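Long-range contacts in aryl acylamidase (bacterium CSBL00001, PDB 4YJI), which probably hydrolyses aryl acylamides, splitting the amide bond to release an aromatic amine and a carboxylic acid, as an amidase signature enzyme: residues 87-92 with 112-117; 445-450 with 481-486; 25-30 with 61-66. The protein carries 1 engineered substitution. All coordinates share one frame; numbering follows the deposited sequence.

Contact 1 (87-92 with 112-117)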
loop_
_atom_site.group_PDB
_atom_site.type_symbol
_atom_site.label_atom_id
_atom_site.label_comp_id
_atom_site.label_asym_id
_atom_site.label_seq_id
_atom_site.Cartn_x
_atom_site.Cartn_y
_atom_site.Cartn_z
ATOM N N PHE A 87 4.719 -12.255 -0.642
ATOM C CA PHE A 87 5.180 -12.894 0.593
ATOM C C PHE A 87 3.995 -13.178 1.520
ATOM O O PHE A 87 4.114 -13.104 2.739
ATOM C CB PHE A 87 6.229 -12.038 1.303
ATOM C CG PHE A 87 7.504 -11.869 0.513
ATOM C CD1 PHE A 87 8.406 -12.917 0.398
ATOM C CD2 PHE A 87 7.785 -10.671 -0.124
ATOM C CE1 PHE A 87 9.580 -12.769 -0.336
ATOM C CE2 PHE A 87 8.955 -10.515 -0.864
ATOM C CZ PHE A 87 9.852 -11.567 -0.966
ATOM N N ALA A 88 2.854 -13.489 0.916
ATOM C CA ALA A 88 1.661 -13.877 1.651
ATOM C C ALA A 88 1.925 -15.113 2.490
ATOM O O ALA A 88 2.464 -16.102 1.990
ATOM C CB ALA A 88 0.500 -14.139 0.687
ATOM N N ALA A 89 1.546 -15.064 3.763
ATOM C CA ALA A 89 1.564 -16.276 4.572
ATOM C C ALA A 89 0.237 -16.416 5.304
ATOM O O ALA A 89 -0.118 -15.593 6.153
ATOM C CB ALA A 89 2.727 -16.260 5.552
ATOM N N LYS A 90 -0.509 -17.449 4.932
ATOM C CA LYS A 90 -1.711 -17.852 5.659
ATOM C C LYS A 90 -1.853 -19.351 5.436
ATOM O O LYS A 90 -1.816 -19.804 4.294
ATOM C CB LYS A 90 -2.942 -17.082 5.167
ATOM C CG LYS A 90 -4.211 -17.334 5.996
ATOM C CD LYS A 90 -5.353 -16.444 5.551
ATOM C CE LYS A 90 -6.460 -16.401 6.605
ATOM N NZ LYS A 90 -6.943 -17.758 7.001
ATOM N N PRO A 91 -1.980 -20.132 6.523
ATOM C CA PRO A 91 -1.984 -21.601 6.387
ATOM C C PRO A 91 -2.971 -22.096 5.334
ATOM O O PRO A 91 -4.136 -21.684 5.330
ATOM C CB PRO A 91 -2.389 -22.076 7.787
ATOM C CG PRO A 91 -1.853 -21.009 8.688
ATOM C CD PRO A 91 -2.086 -19.708 7.929
ATOM N N GLY A 92 -2.490 -22.924 4.412
ATOM C CA GLY A 92 -3.337 -23.459 3.364
ATOM C C GLY A 92 -3.530 -22.563 2.155
ATOM O O GLY A 92 -4.077 -23.004 1.149
ATOM N N VAL A 112 2.014 -20.343 10.277
ATOM C CA VAL A 112 2.815 -19.239 9.736
ATOM C C VAL A 112 1.896 -18.175 9.144
ATOM O O VAL A 112 1.154 -18.454 8.207
ATOM C CB VAL A 112 3.802 -19.724 8.648
ATOM C CG1 VAL A 112 4.710 -18.578 8.195
ATOM C CG2 VAL A 112 4.637 -20.897 9.162
ATOM N N TRP A 113 1.949 -16.961 9.693
ATOM C CA TRP A 113 1.003 -15.907 9.323
ATOM C C TRP A 113 1.652 -14.581 8.934
ATOM O O TRP A 113 2.579 -14.138 9.602
ATOM C CB TRP A 113 0.061 -15.630 10.488
ATOM C CG TRP A 113 -0.903 -16.714 10.775
ATOM C CD1 TRP A 113 -0.657 -17.887 11.443
ATOM C CD2 TRP A 113 -2.285 -16.730 10.424
ATOM N NE1 TRP A 113 -1.815 -18.633 11.518
ATOM C CE2 TRP A 113 -2.828 -17.944 10.906
ATOM C CE3 TRP A 113 -3.126 -15.834 9.750
ATOM C CZ2 TRP A 113 -4.169 -18.280 10.733
ATOM C CZ3 TRP A 113 -4.450 -16.166 9.587
ATOM C CH2 TRP A 113 -4.960 -17.387 10.070
ATOM N N SER A 114 1.146 -13.948 7.872
ATOM C CA SER A 114 1.402 -12.522 7.639
ATOM C C SER A 114 0.575 -11.714 8.635
ATOM O O SER A 114 -0.420 -12.206 9.158
ATOM C CB SER A 114 1.045 -12.108 6.204
ATOM O OG SER A 114 1.659 -12.920 5.237
ATOM N N THR A 115 0.975 -10.473 8.897
ATOM C CA THR A 115 0.316 -9.668 9.936
ATOM C C THR A 115 -1.133 -9.304 9.599
ATOM O O THR A 115 -2.021 -9.441 10.445
ATOM C CB THR A 115 1.100 -8.368 10.206
ATOM O OG1 THR A 115 2.412 -8.701 10.671
ATOM C CG2 THR A 115 0.385 -7.504 11.264
ATOM N N TYR A 116 -1.372 -8.840 8.377
ATOM C CA TYR A 116 -2.707 -8.387 8.009
ATOM C C TYR A 116 -3.755 -9.510 8.183
ATOM O O TYR A 116 -4.730 -9.301 8.880
ATOM C CB TYR A 116 -2.727 -7.831 6.580
ATOM C CG TYR A 116 -4.035 -7.157 6.195
ATOM C CD1 TYR A 116 -4.282 -5.836 6.541
ATOM C CD2 TYR A 116 -5.015 -7.847 5.482
ATOM C CE1 TYR A 116 -5.465 -5.206 6.181
ATOM C CE2 TYR A 116 -6.216 -7.224 5.121
ATOM C CZ TYR A 116 -6.429 -5.907 5.479
ATOM O OH TYR A 116 -7.601 -5.280 5.129
ATOM N N PRO A 117 -3.546 -10.696 7.577
ATOM C CA PRO A 117 -4.609 -11.697 7.753
ATOM C C PRO A 117 -4.766 -12.155 9.213
ATOM O O PRO A 117 -5.897 -12.370 9.659
ATOM C CB PRO A 117 -4.156 -12.858 6.856
ATOM C CG PRO A 117 -2.668 -12.664 6.691
ATOM C CD PRO A 117 -2.497 -11.171 6.652
#
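A89 and S114 grip each other in both directions and so fix two extended pieces of loop side by side. The amide N of A89 donates to S114 OG at 2.6 Å, and S114 N returns a bond to A89 O at 2.7 Å; the second is the straighter, 167° at the hydrogen. The same A89 O also receives a CA-H contact from W113 CA at 3.4 Å. A small methyl suits residue 89, because its CB has to face S114 and V112 CG1 at close quarters. S114 sits just before helix 115-122, but its hydroxyl caps nothing there and serves the neighbouring loop instead.

K90 leaves the pair with CG trans to its backbone N (chi1 -173°) and runs out fully extended until the bend at its last torsion. Beyond CB, CG lies 3.8 Å from W113 CZ3. CD passes P117 CB, the two side chains sliding by in opposite directions. CE then returns to W113 CZ3 at 3.6 Å, coming obliquely to the indole, and NZ, still beside W113 CH2, makes a salt bridge with E55. Lysine suits the place because its long aliphatic chain can line the indole while the ammonium reaches E55. In the amidase signature fold of this protein, the segment 87-92 follows strand 80-84, whose M83 packs against A88, S114 and P117. At the other end of the segment the F87 side chain lies about 4 Å from the bound N-(4-hydroxyphenyl)acetamide.

P91 meets W113 differently from K90. The stiff pyrrolidine crosses the indole at about a right angle and sets CD over one face, 3.8 Å from the centroid of the five-membered ring and 20° off its normal, a CH-pi contact. The same P91 CD lies 3.5 Å from V112 O.

Contact 2 (445-450 with 481-486)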
loop_
_atom_site.group_PDB
_atom_site.type_symbol
_atom_site.label_atom_id
_atom_site.label_comp_id
_atom_site.label_asym_id
_atom_site.label_seq_id
_atom_site.Cartn_x
_atom_site.Cartn_y
_atom_site.Cartn_z
ATOM N N SER A 445 -1.124 8.606 1.600
ATOM C CA SER A 445 -1.542 9.245 0.358
ATOM C C SER A 445 -3.025 9.597 0.426
ATOM O O SER A 445 -3.886 8.724 0.648
ATOM C CB SER A 445 -1.258 8.362 -0.851
ATOM O OG SER A 445 -1.627 9.056 -2.042
ATOM N N VAL A 446 -3.306 10.883 0.250
ATOM C CA VAL A 446 -4.662 11.427 0.283
ATOM C C VAL A 446 -5.091 11.861 -1.122
ATOM O O VAL A 446 -4.330 12.521 -1.819
ATOM C CB VAL A 446 -4.753 12.629 1.230
ATOM C CG1 VAL A 446 -6.094 13.264 1.120
ATOM C CG2 VAL A 446 -4.484 12.215 2.672
ATOM N N PRO A 447 -6.294 11.453 -1.555
ATOM C CA PRO A 447 -6.743 11.841 -2.899
ATOM C C PRO A 447 -6.827 13.354 -3.027
ATOM O O PRO A 447 -7.488 13.987 -2.207
ATOM C CB PRO A 447 -8.117 11.183 -3.008
ATOM C CG PRO A 447 -8.007 9.968 -2.091
ATOM C CD PRO A 447 -7.182 10.453 -0.938
ATOM N N ALA A 448 -6.138 13.919 -4.018
ATOM C CA ALA A 448 -6.058 15.371 -4.174
ATOM C C ALA A 448 -6.950 15.881 -5.296
ATOM O O ALA A 448 -7.107 17.091 -5.461
ATOM C CB ALA A 448 -4.617 15.799 -4.432
ATOM N N GLY A 449 -7.514 14.966 -6.075
ATOM C CA GLY A 449 -8.389 15.351 -7.170
ATOM C C GLY A 449 -8.122 14.589 -8.449
ATOM O O GLY A 449 -7.426 13.573 -8.450
ATOM N N LEU A 450 -8.690 15.078 -9.553
ATOM C CA LEU A 450 -8.542 14.414 -10.838
ATOM C C LEU A 450 -7.818 15.296 -11.837
ATOM O O LEU A 450 -8.010 16.509 -11.856
ATOM C CB LEU A 450 -9.900 14.029 -11.417
ATOM C CG LEU A 450 -10.794 13.119 -10.583
ATOM C CD1 LEU A 450 -12.059 12.802 -11.366
ATOM C CD2 LEU A 450 -10.057 11.839 -10.205
ATOM N N SER A 481 -11.882 19.036 1.703
ATOM C CA SER A 481 -11.642 18.772 0.290
ATOM C C SER A 481 -11.995 17.334 -0.063
ATOM O O SER A 481 -11.109 16.530 -0.385
ATOM C CB SER A 481 -10.175 19.072 -0.060
ATOM O OG SER A 481 -9.919 18.892 -1.443
ATOM N N PRO A 482 -13.293 16.991 0.013
ATOM C CA PRO A 482 -13.701 15.590 -0.143
ATOM C C PRO A 482 -13.369 15.009 -1.507
ATOM O O PRO A 482 -13.275 15.746 -2.498
ATOM C CB PRO A 482 -15.223 15.627 0.078
ATOM C CG PRO A 482 -15.619 17.052 -0.095
ATOM C CD PRO A 482 -14.435 17.870 0.326
ATOM N N TRP A 483 -13.173 13.693 -1.550
ATOM C CA TRP A 483 -12.867 13.016 -2.795
ATOM C C TRP A 483 -13.905 11.948 -3.121
ATOM O O TRP A 483 -13.819 11.292 -4.144
ATOM C CB TRP A 483 -11.479 12.374 -2.732
ATOM C CG TRP A 483 -11.317 11.339 -1.649
ATOM C CD1 TRP A 483 -11.737 10.030 -1.678
ATOM C CD2 TRP A 483 -10.649 11.521 -0.402
ATOM N NE1 TRP A 483 -11.373 9.397 -0.505
ATOM C CE2 TRP A 483 -10.710 10.295 0.295
ATOM C CE3 TRP A 483 -10.004 12.610 0.200
ATOM C CZ2 TRP A 483 -10.157 10.129 1.560
ATOM C CZ3 TRP A 483 -9.454 12.445 1.461
ATOM C CH2 TRP A 483 -9.528 11.207 2.124
ATOM N N SER A 484 -14.880 11.774 -2.239
ATOM C CA SER A 484 -15.826 10.675 -2.393
ATOM C C SER A 484 -16.696 10.851 -3.642
ATOM O O SER A 484 -17.160 9.873 -4.228
ATOM C CB SER A 484 -16.698 10.548 -1.144
ATOM O OG SER A 484 -17.474 11.714 -0.979
ATOM N N GLN A 485 -16.914 12.100 -4.052
ATOM C CA GLN A 485 -17.748 12.350 -5.219
ATOM C C GLN A 485 -17.136 11.731 -6.478
ATOM O O GLN A 485 -17.866 11.311 -7.381
ATOM C CB GLN A 485 -17.981 13.859 -5.411
ATOM C CG GLN A 485 -16.746 14.654 -5.839
ATOM C CD GLN A 485 -15.920 15.145 -4.664
ATOM O OE1 GLN A 485 -16.153 14.763 -3.511
ATOM N NE2 GLN A 485 -14.954 16.020 -4.950
ATOM N N TYR A 486 -15.804 11.634 -6.527
ATOM C CA TYR A 486 -15.139 11.077 -7.706
ATOM C C TYR A 486 -15.392 9.575 -7.878
ATOM O O TYR A 486 -15.184 9.044 -8.970
ATOM C CB TYR A 486 -13.629 11.324 -7.663
ATOM C CG TYR A 486 -13.217 12.763 -7.471
ATOM C CD1 TYR A 486 -13.705 13.773 -8.295
ATOM C CD2 TYR A 486 -12.325 13.111 -6.470
ATOM C CE1 TYR A 486 -13.315 15.103 -8.113
ATOM C CE2 TYR A 486 -11.931 14.429 -6.278
ATOM C CZ TYR A 486 -12.433 15.419 -7.101
ATOM O OH TYR A 486 -12.038 16.724 -6.897
HETATM O O HOH W 1 -9.533 15.906 -2.626
HETATM O O HOH W 2 -10.428 17.438 -4.666
HETATM O O HOH W 3 -10.267 17.307 -9.409
#
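P447 lays its ring over the indole of W483, where strand 443-451 of the large mixed sheet of the amidase signature fold meets the loop after helix 467-480. This is the tight half. P447 CG stands 3.5 Å from the centroid of the five-membered ring, only 7° off its normal, so the CH-pi contact is almost vertical. V446 adds CG1 against W483 CZ3 at 3.5 Å, from an oblique direction. W483 has CG wedged between its backbone N and carbonyl carbon (chi1 60°), which brings the flat, wide indole back over the strand; R229 O takes up its NE1. Proline suits this place because its rigid ring lays its CH groups flat against the indole.

The other half is looser and watery. No direct hydrogen bond joins the segments; water 1 instead donates to both P447 O and S481 O. Y486 OH binds water 3, which accepts from L450 N at 2.7 Å, and also water 2, whose bond to A448 O is weak. G449 has phi 136°, where a CB would jam against A448 O. L450 CG lies over one face of the Y486 ring, 4.0 Å from its centroid, while on the opposite face Q485 NE2 sits 3.4 Å above the ring plane.

Contact 3 (25-30 with 61-66); sequences ISPREV and AALERR
With chi1 at 172° S26 swings OG toward the neighbouring helix, and E64, its chi1 at 179° and its chain extended beyond CG, reaches back to meet it. S26 OG donates to E64 OE1 at 2.6 Å, on the anti side and tilted out of the carboxylate plane. The same OG accepts from R28 N, and S26 N donates to E29 OE2, so S26 and E29 form a capping box at the start of helix 27-45. R28 stretches out from CG to NE and crosses E64 at about a right angle. Its NE donates to E64 OE2 at 3.1 Å in a salt bridge; the oxygen lies near the guanidinium plane, whereas the nitrogen stands above the plane of the carboxylate, the two planes being 59° apart. A61 CB covers one guanidinium face, 3.7 Å from R28 NH2, a place where a small methyl lets the flat group lie close. Away from the carboxylate P27 CG packs on L63 CG at 3.8 Å, a compact ring suited to a helix's first turn. One carboxylate thus holds both the cap hydroxyl and the arginine, which would tend to stabilise its negative charge and ties the capped start of helix 27-45 to helix 53-68.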
loop_
_atom_site.group_PDB
_atom_site.type_symbol
_atom_site.label_atom_id
_atom_site.label_comp_id
_atom_site.label_asym_id
_atom_site.label_seq_id
_atom_site.Cartn_x
_atom_site.Cartn_y
_atom_site.Cartn_z
ATOM N N ILE A 25 -27.973 -7.290 9.213
ATOM C CA ILE A 25 -27.527 -8.182 8.154
ATOM C C ILE A 25 -26.634 -9.264 8.773
ATOM O O ILE A 25 -25.859 -8.990 9.693
ATOM C CB ILE A 25 -26.768 -7.418 7.038
ATOM C CG1 ILE A 25 -26.515 -8.336 5.844
ATOM C CG2 ILE A 25 -25.456 -6.826 7.561
ATOM C CD1 ILE A 25 -25.915 -7.636 4.628
ATOM N N SER A 26 -26.774 -10.494 8.291
ATOM C CA SER A 26 -25.914 -11.588 8.731
ATOM C C SER A 26 -24.554 -11.541 8.045
ATOM O O SER A 26 -24.471 -11.171 6.883
ATOM C CB SER A 26 -26.569 -12.935 8.428
ATOM O OG SER A 26 -25.664 -13.998 8.692
ATOM N N PRO A 27 -23.488 -11.958 8.757
ATOM C CA PRO A 27 -22.168 -12.166 8.144
ATOM C C PRO A 27 -22.272 -13.050 6.899
ATOM O O PRO A 27 -21.535 -12.849 5.941
ATOM C CB PRO A 27 -21.369 -12.875 9.244
ATOM C CG PRO A 27 -22.023 -12.488 10.498
ATOM C CD PRO A 27 -23.477 -12.236 10.202
ATOM N N ARG A 28 -23.188 -14.017 6.919
ATOM C CA ARG A 28 -23.434 -14.858 5.747
ATOM C C ARG A 28 -23.788 -14.050 4.504
ATOM O O ARG A 28 -23.299 -14.338 3.406
ATOM C CB ARG A 28 -24.566 -15.839 6.020
ATOM C CG ARG A 28 -24.279 -16.894 7.065
ATOM C CD ARG A 28 -25.383 -17.931 6.950
ATOM N NE ARG A 28 -25.405 -18.921 8.021
ATOM C CZ ARG A 28 -24.864 -20.129 7.918
ATOM N NH1 ARG A 28 -24.217 -20.473 6.804
ATOM N NH2 ARG A 28 -24.965 -20.992 8.926
ATOM N N GLU A 29 -24.658 -13.054 4.678
ATOM C CA GLU A 29 -25.110 -12.237 3.559
ATOM C C GLU A 29 -24.001 -11.282 3.116
ATOM O O GLU A 29 -23.855 -11.000 1.926
ATOM C CB GLU A 29 -26.374 -11.419 3.903
ATOM C CG GLU A 29 -27.445 -12.110 4.733
ATOM C CD GLU A 29 -28.454 -11.106 5.315
ATOM O OE1 GLU A 29 -28.860 -10.182 4.570
ATOM O OE2 GLU A 29 -28.825 -11.225 6.505
ATOM N N VAL A 30 -23.235 -10.768 4.074
ATOM C CA VAL A 30 -22.087 -9.939 3.726
ATOM C C VAL A 30 -21.162 -10.718 2.792
ATOM O O VAL A 30 -20.742 -10.206 1.751
ATOM C CB VAL A 30 -21.306 -9.474 4.973
ATOM C CG1 VAL A 30 -20.014 -8.773 4.553
ATOM C CG2 VAL A 30 -22.180 -8.544 5.816
ATOM N N ALA A 61 -20.447 -18.337 9.119
ATOM C CA ALA A 61 -21.378 -19.179 9.877
ATOM C C ALA A 61 -21.062 -19.137 11.362
ATOM O O ALA A 61 -21.961 -19.010 12.197
ATOM C CB ALA A 61 -21.339 -20.625 9.365
ATOM N N ALA A 62 -19.776 -19.237 11.693
ATOM C CA ALA A 62 -19.339 -19.209 13.081
ATOM C C ALA A 62 -19.553 -17.828 13.708
ATOM O O ALA A 62 -19.977 -17.719 14.852
ATOM C CB ALA A 62 -17.872 -19.622 13.176
ATOM N N LEU A 63 -19.248 -16.774 12.958
ATOM C CA LEU A 63 -19.471 -15.412 13.453
ATOM C C LEU A 63 -20.957 -15.177 13.707
ATOM O O LEU A 63 -21.357 -14.603 14.736
ATOM C CB LEU A 63 -18.933 -14.391 12.452
ATOM C CG LEU A 63 -19.088 -12.925 12.854
ATOM C CD1 LEU A 63 -18.470 -12.680 14.224
ATOM C CD2 LEU A 63 -18.451 -12.031 11.795
ATOM N N GLU A 64 -21.785 -15.635 12.770
ATOM C CA GLU A 64 -23.226 -15.492 12.922
ATOM C C GLU A 64 -23.714 -16.161 14.211
ATOM O O GLU A 64 -24.512 -15.581 14.953
ATOM C CB GLU A 64 -23.958 -16.077 11.721
ATOM C CG GLU A 64 -25.467 -15.985 11.831
ATOM C CD GLU A 64 -26.170 -16.776 10.754
ATOM O OE1 GLU A 64 -26.703 -16.146 9.811
ATOM O OE2 GLU A 64 -26.193 -18.028 10.856
ATOM N N ARG A 65 -23.213 -17.363 14.487
ATOM C CA ARG A 65 -23.623 -18.080 15.700
ATOM C C ARG A 65 -23.266 -17.288 16.950
ATOM O O ARG A 65 -24.077 -17.162 17.869
ATOM C CB ARG A 65 -22.983 -19.470 15.766
ATOM C CG ARG A 65 -23.567 -20.338 16.895
ATOM C CD ARG A 65 -22.673 -21.534 17.256
ATOM N NE ARG A 65 -21.353 -21.109 17.703
ATOM C CZ ARG A 65 -21.102 -20.609 18.909
ATOM N NH1 ARG A 65 -22.084 -20.491 19.793
ATOM N NH2 ARG A 65 -19.872 -20.228 19.234
ATOM N N ARG A 66 -22.053 -16.747 16.981
ATOM C CA ARG A 66 -21.607 -15.979 18.130
ATOM C C ARG A 66 -22.449 -14.724 18.336
ATOM O O ARG A 66 -22.765 -14.358 19.472
ATOM C CB ARG A 66 -20.127 -15.606 17.990
ATOM C CG ARG A 66 -19.178 -16.747 18.364
ATOM C CD ARG A 66 -17.733 -16.289 18.409
ATOM N NE ARG A 66 -17.122 -16.254 17.086
ATOM C CZ ARG A 66 -16.508 -15.195 16.561
ATOM N NH1 ARG A 66 -16.417 -14.057 17.247
ATOM N NH2 ARG A 66 -15.970 -15.277 15.345
#

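The three contacts share no helix or strand, and they follow one another along the chain in the order 3, 1, 2. Contact 2 is the buried one, set on a strand of the large sheet, and relies on rings and bridging waters. Contact 1, its centre about 32 Å from that of contact 2 and on the opposite side of the chain's centre, is partly buried; it mixes backbone and hydroxyl bonds with indole packing, and is the contact that reaches toward the ligand. Contact 3 lies farthest out, about 29 Å from the chain's centre, where two helices meet through charge and a helix cap beside a small apolar patch.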